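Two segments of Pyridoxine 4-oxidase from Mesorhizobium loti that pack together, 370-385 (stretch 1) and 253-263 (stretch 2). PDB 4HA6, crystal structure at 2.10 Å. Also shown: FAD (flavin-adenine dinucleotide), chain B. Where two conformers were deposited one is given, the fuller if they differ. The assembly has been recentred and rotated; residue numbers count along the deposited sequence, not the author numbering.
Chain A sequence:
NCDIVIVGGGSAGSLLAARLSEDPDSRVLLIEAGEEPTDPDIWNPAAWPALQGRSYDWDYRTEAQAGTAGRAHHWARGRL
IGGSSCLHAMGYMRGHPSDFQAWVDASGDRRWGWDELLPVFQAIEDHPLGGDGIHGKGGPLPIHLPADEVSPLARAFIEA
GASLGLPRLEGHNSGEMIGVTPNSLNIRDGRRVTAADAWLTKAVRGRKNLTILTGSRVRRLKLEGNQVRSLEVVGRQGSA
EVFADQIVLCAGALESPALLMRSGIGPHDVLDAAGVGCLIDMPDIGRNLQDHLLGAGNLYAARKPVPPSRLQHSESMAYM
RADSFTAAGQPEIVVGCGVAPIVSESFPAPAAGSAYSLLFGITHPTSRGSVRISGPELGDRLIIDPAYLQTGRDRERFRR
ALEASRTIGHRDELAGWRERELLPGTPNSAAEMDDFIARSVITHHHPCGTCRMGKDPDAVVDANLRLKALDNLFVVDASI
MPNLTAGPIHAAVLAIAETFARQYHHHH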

# COMPACT_ATOMS: atom_id res chain seq x y z
N SER A 370 12.70 -1.67 9.84
CA SER A 370 12.02 -2.05 11.08
C SER A 370 11.22 -0.89 11.63
O SER A 370 11.51 0.27 11.32
CB SER A 370 13.03 -2.51 12.13
OG SER A 370 13.85 -1.42 12.57
N VAL A 371 10.19 -1.22 12.41
CA VAL A 371 9.45 -0.24 13.20
C VAL A 371 9.51 -0.70 14.66
O VAL A 371 9.28 -1.89 14.94
CB VAL A 371 7.96 -0.16 12.80
CG1 VAL A 371 7.30 1.06 13.43
CG2 VAL A 371 7.81 -0.11 11.30
N ARG A 372 9.82 0.23 15.56
CA ARG A 372 9.91 -0.04 17.00
C ARG A 372 9.11 1.02 17.75
O ARG A 372 9.14 2.19 17.35
CB ARG A 372 11.36 0.11 17.48
CG ARG A 372 12.30 -1.01 17.14
CD ARG A 372 13.72 -0.67 17.62
NE ARG A 372 14.48 0.12 16.65
CZ ARG A 372 15.21 1.19 16.95
NH1 ARG A 372 15.29 1.64 18.20
NH2 ARG A 372 15.87 1.83 15.99
N ILE A 373 8.42 0.65 18.82
CA ILE A 373 7.79 1.67 19.67
C ILE A 373 8.89 2.38 20.45
O ILE A 373 9.91 1.75 20.80
CB ILE A 373 6.78 1.06 20.68
CG1 ILE A 373 7.41 -0.08 21.48
CG2 ILE A 373 5.51 0.56 19.96
CD1 ILE A 373 6.57 -0.54 22.68
N SER A 374 8.72 3.68 20.70
CA SER A 374 9.69 4.44 21.51
C SER A 374 9.31 4.49 23.00
O SER A 374 10.14 4.81 23.86
CB SER A 374 9.88 5.87 20.96
OG SER A 374 8.71 6.66 21.13
N GLY A 375 8.06 4.18 23.30
CA GLY A 375 7.60 4.20 24.68
C GLY A 375 6.26 3.50 24.75
O GLY A 375 5.78 3.01 23.72
N PRO A 376 5.65 3.44 25.94
CA PRO A 376 4.37 2.73 26.06
C PRO A 376 3.16 3.53 25.55
O PRO A 376 2.10 2.94 25.35
CB PRO A 376 4.22 2.52 27.58
CG PRO A 376 5.49 3.10 28.23
CD PRO A 376 6.11 4.01 27.22
N GLU A 377 3.30 4.85 25.35
CA GLU A 377 2.09 5.68 25.20
C GLU A 377 1.62 5.86 23.76
O GLU A 377 2.42 5.78 22.82
CB GLU A 377 2.29 7.05 25.86
CG GLU A 377 2.88 6.96 27.27
CD GLU A 377 1.98 6.22 28.24
OE1 GLU A 377 0.78 6.03 27.94
OE2 GLU A 377 2.47 5.81 29.31
N LEU A 378 0.33 6.12 23.58
CA LEU A 378 -0.21 6.39 22.25
C LEU A 378 0.56 7.56 21.62
O LEU A 378 0.79 7.57 20.41
CB LEU A 378 -1.70 6.72 22.32
CG LEU A 378 -2.61 5.54 22.65
CD1 LEU A 378 -4.04 6.01 22.91
CD2 LEU A 378 -2.58 4.50 21.53
N GLY A 379 0.99 8.51 22.44
CA GLY A 379 1.62 9.71 21.92
C GLY A 379 3.12 9.61 21.66
O GLY A 379 3.71 10.55 21.12
N ASP A 380 3.73 8.48 22.04
CA ASP A 380 5.16 8.27 21.82
C ASP A 380 5.39 7.88 20.36
O ASP A 380 4.86 6.86 19.90
CB ASP A 380 5.69 7.14 22.71
CG ASP A 380 5.61 7.48 24.18
OD1 ASP A 380 5.49 6.54 25.01
OD2 ASP A 380 5.67 8.68 24.49
N ARG A 381 6.17 8.68 19.63
CA ARG A 381 6.29 8.46 18.19
C ARG A 381 7.02 7.16 17.86
O ARG A 381 7.88 6.70 18.62
CB ARG A 381 6.95 9.66 17.51
CG ARG A 381 8.32 9.97 18.05
CD ARG A 381 9.38 9.69 17.01
NE ARG A 381 10.72 9.70 17.59
CZ ARG A 381 11.83 9.49 16.89
NH1 ARG A 381 11.76 9.27 15.58
NH2 ARG A 381 13.01 9.50 17.49
N LEU A 382 6.64 6.56 16.74
CA LEU A 382 7.28 5.33 16.30
C LEU A 382 8.66 5.63 15.75
O LEU A 382 8.90 6.70 15.17
CB LEU A 382 6.44 4.61 15.24
CG LEU A 382 5.10 4.03 15.69
CD1 LEU A 382 4.30 3.51 14.49
CD2 LEU A 382 5.26 2.93 16.74
N ILE A 383 9.58 4.68 15.95
CA ILE A 383 10.91 4.74 15.35
C ILE A 383 10.90 3.87 14.09
O ILE A 383 10.88 2.64 14.17
CB ILE A 383 11.97 4.24 16.33
CG1 ILE A 383 11.82 4.97 17.68
CG2 ILE A 383 13.38 4.40 15.74
CD1 ILE A 383 12.94 4.66 18.66
N ILE A 384 10.87 4.53 12.93
CA ILE A 384 10.66 3.88 11.65
C ILE A 384 11.92 4.01 10.79
O ILE A 384 12.30 5.12 10.38
CB ILE A 384 9.48 4.53 10.89
CG1 ILE A 384 8.19 4.40 11.69
CG2 ILE A 384 9.33 3.92 9.48
CD1 ILE A 384 7.12 5.43 11.28
N ASP A 385 12.57 2.87 10.53
CA ASP A 385 13.75 2.87 9.68
C ASP A 385 13.50 1.97 8.48
O ASP A 385 13.75 0.78 8.57
CB ASP A 385 14.98 2.36 10.45
CG ASP A 385 16.20 2.15 9.55
OD1 ASP A 385 17.10 1.37 9.93
OD2 ASP A 385 16.25 2.75 8.45
PA FAD B . -4.99 1.22 6.48
O1A FAD B . -5.93 1.28 5.28
O2A FAD B . -3.95 2.29 6.63
O5B FAD B . -5.92 1.18 7.80
C5B FAD B . -5.45 1.35 9.13
C4B FAD B . -6.63 1.90 9.91
O4B FAD B . -6.56 1.55 11.30
C3B FAD B . -6.67 3.42 9.84
O3B FAD B . -8.04 3.78 9.56
C2B FAD B . -6.25 3.88 11.23
O2B FAD B . -6.87 5.13 11.58
C1B FAD B . -6.71 2.73 12.12
N9A FAD B . -5.90 2.52 13.35
C8A FAD B . -4.55 2.54 13.45
N7A FAD B . -4.16 2.28 14.73
C5A FAD B . -5.27 2.08 15.48
C6A FAD B . -5.57 1.76 16.90
N6A FAD B . -4.56 1.58 17.81
N1A FAD B . -6.88 1.64 17.26
C2A FAD B . -7.88 1.79 16.37
N3A FAD B . -7.67 2.08 15.06
C4A FAD B . -6.41 2.23 14.56
N1 FAD B . -2.27 1.53 -2.85
C2 FAD B . -2.63 1.17 -4.09
O2 FAD B . -2.76 -0.06 -4.33
N3 FAD B . -2.84 2.06 -5.08
C4 FAD B . -2.71 3.38 -4.89
O4 FAD B . -2.90 4.20 -5.82
C4X FAD B . -2.31 3.86 -3.55
N5 FAD B . -2.14 5.17 -3.27
C5X FAD B . -1.79 5.59 -2.03
C6 FAD B . -1.63 6.94 -1.76
C7 FAD B . -1.28 7.37 -0.48
C7M FAD B . -1.12 8.84 -0.20
C8 FAD B . -1.08 6.37 0.61
C8M FAD B . -0.69 6.84 1.99
C9 FAD B . -1.24 5.01 0.35
C9A FAD B . -1.58 4.59 -0.94
N10 FAD B . -1.74 3.22 -1.22
C10 FAD B . -2.10 2.83 -2.51
C1' FAD B . -1.52 2.23 -0.16
C2' FAD B . -2.82 1.64 0.37
O2' FAD B . -3.77 2.68 0.62
C3' FAD B . -2.47 0.91 1.67
O3' FAD B . -1.39 0.00 1.41
C4' FAD B . -3.67 0.14 2.22
O4' FAD B . -4.74 1.08 2.41
C5' FAD B . -3.32 -0.57 3.53
O5' FAD B . -4.54 -0.88 4.20
P FAD B . -4.50 -1.50 5.67
O1P FAD B . -5.85 -2.10 6.03
O2P FAD B . -3.25 -2.34 5.83
O3P FAD B . -4.24 -0.20 6.57
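Stretch 2 253-263: ALESPALLMRS

Stretch 2 is a helix that lies obliquely across one face of a two-stranded hairpin, and the contact is mainly a packing of apolar side chains, closed at one end by a buried arginine, without a single hydrogen bond between the two segments. In stretch 1, backbone hydrogen bonds pair Ser370 with Asp385 and Arg372 with Ile383, so the chain runs out along one strand, reverses through a loop containing a type I turn from Glu377 to Asp380, and returns along the other. Residues 253-262 of stretch 2 are helical, with a kink at Pro257, whose ring nitrogen carries no hydrogen to bond the preceding turn. The helix axis passes 8.6 Å from that of strand 370-372, and the two run in broadly the same direction, crossing at -44°. The register follows accordingly: Val371 lies nearest Leu254, Ile373 nearest Ala258 and Pro376 nearest Arg262.

Alternation along an extended chain sets which side chains meet the helix. The CA-to-CB bonds of Val371 and Ile373 point toward it, while that of Arg372 points away, leaving its charged group exposed. On the returning chain Leu382 and Ile384 also point toward the helix. Leu254 fills the space near the hairpin's paired ends: its CD2 lies 3.7 Å from Val371 CG2 and 3.6 Å from Ile384 CD1, and its CB is 3.9 Å from Leu382 CD1. One turn later, the small side chain of Ala258 allows close approach, with its CB 3.6 Å from Leu382 CD2 and 4.1 Å from Ile373 CG2. Met261, long and flexible, reaches along the outgoing chain: its CB is 3.5 Å from Ile373 CD1, while its CE lies 3.5 Å from Val371 O.

At the C-terminal end of the helix the character changes. Arg262 is buried, and its aliphatic portion passes beneath the loop, CD lying 3.2 Å from Pro376 O. Leu378, whose CA-to-CB bond is directed sideways, brings its end nearer, so that CD2 covers one face of the guanidinium at 3.7 Å from Arg262 CZ. Such a face is poor at hydrogen bonding and accepts an apolar cover, leaving the nitrogens free for partners elsewhere in the structure. A long salt bridge, 4.0 Å from Arg262 NH1 to Glu255 OE1, adds charge compensation within the helix. The loop is held in shape by its own bonds, including Glu377 N to Asp380 OD1 at 2.8 Å. The helix also borders the cofactor: Glu255 CB is 3.2 Å from FAD N7A, and FAD N6A lies at the edge of the Arg262 guanidinium.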

# COMPACT_ATOMS: atom_id res chain seq x y z
N ALA A 253 0.41 -1.37 8.53
CA ALA A 253 1.82 -1.74 8.62
C ALA A 253 2.58 -1.14 9.82
O ALA A 253 3.56 -1.70 10.29
CB ALA A 253 2.54 -1.42 7.31
N LEU A 254 2.12 -0.00 10.31
CA LEU A 254 2.79 0.64 11.43
C LEU A 254 2.05 0.39 12.72
O LEU A 254 2.64 0.04 13.76
CB LEU A 254 2.86 2.14 11.17
CG LEU A 254 3.81 2.46 10.01
CD1 LEU A 254 3.46 3.79 9.40
CD2 LEU A 254 5.23 2.47 10.52
N GLU A 255 0.74 0.55 12.66
CA GLU A 255 -0.03 0.54 13.90
C GLU A 255 -0.35 -0.85 14.42
O GLU A 255 -0.54 -1.04 15.63
CB GLU A 255 -1.28 1.42 13.74
CG GLU A 255 -0.95 2.91 13.62
CD GLU A 255 -0.28 3.49 14.88
OE1 GLU A 255 -0.35 2.87 15.97
OE2 GLU A 255 0.32 4.58 14.78
N SER A 256 -0.40 -1.85 13.55
CA SER A 256 -0.57 -3.20 14.07
C SER A 256 0.64 -3.65 14.92
O SER A 256 0.44 -4.07 16.07
CB SER A 256 -0.95 -4.20 12.98
OG SER A 256 -2.28 -3.99 12.57
N PRO A 257 1.88 -3.55 14.39
CA PRO A 257 3.00 -3.93 15.26
C PRO A 257 3.08 -3.04 16.52
O PRO A 257 3.43 -3.55 17.60
CB PRO A 257 4.24 -3.73 14.38
CG PRO A 257 3.82 -2.81 13.28
CD PRO A 257 2.36 -3.12 13.05
N ALA A 258 2.78 -1.75 16.39
CA ALA A 258 2.84 -0.87 17.56
C ALA A 258 1.88 -1.33 18.65
O ALA A 258 2.22 -1.31 19.84
CB ALA A 258 2.55 0.57 17.16
N LEU A 259 0.67 -1.72 18.27
CA LEU A 259 -0.31 -2.17 19.25
C LEU A 259 0.21 -3.41 19.94
O LEU A 259 0.08 -3.55 21.16
CB LEU A 259 -1.66 -2.47 18.59
CG LEU A 259 -2.71 -3.08 19.52
CD1 LEU A 259 -2.89 -2.25 20.81
CD2 LEU A 259 -4.04 -3.25 18.78
N LEU A 260 0.79 -4.33 19.17
CA LEU A 260 1.32 -5.56 19.75
C LEU A 260 2.45 -5.25 20.75
O LEU A 260 2.48 -5.81 21.87
CB LEU A 260 1.77 -6.55 18.67
CG LEU A 260 0.63 -7.08 17.77
CD1 LEU A 260 1.18 -7.84 16.58
CD2 LEU A 260 -0.34 -7.97 18.57
N MET A 261 3.35 -4.33 20.38
CA MET A 261 4.45 -3.98 21.28
C MET A 261 3.97 -3.27 22.56
O MET A 261 4.40 -3.62 23.67
CB MET A 261 5.53 -3.17 20.54
CG MET A 261 6.20 -3.95 19.41
SD MET A 261 7.55 -3.02 18.60
CE MET A 261 6.69 -2.15 17.28
N ARG A 262 3.06 -2.30 22.42
CA ARG A 262 2.42 -1.66 23.58
C ARG A 262 1.77 -2.68 24.52
O ARG A 262 1.66 -2.43 25.72
CB ARG A 262 1.36 -0.62 23.13
CG ARG A 262 1.93 0.73 22.69
CD ARG A 262 0.85 1.82 22.57
NE ARG A 262 -0.38 1.34 21.92
CZ ARG A 262 -0.64 1.44 20.62
NH1 ARG A 262 0.23 2.01 19.80
NH2 ARG A 262 -1.78 0.96 20.13
N SER A 263 1.36 -3.83 23.97
CA SER A 263 0.69 -4.88 24.74
C SER A 263 1.69 -5.86 25.31
O SER A 263 1.31 -6.85 25.94
CB SER A 263 -0.32 -5.63 23.87
OG SER A 263 -1.27 -4.75 23.30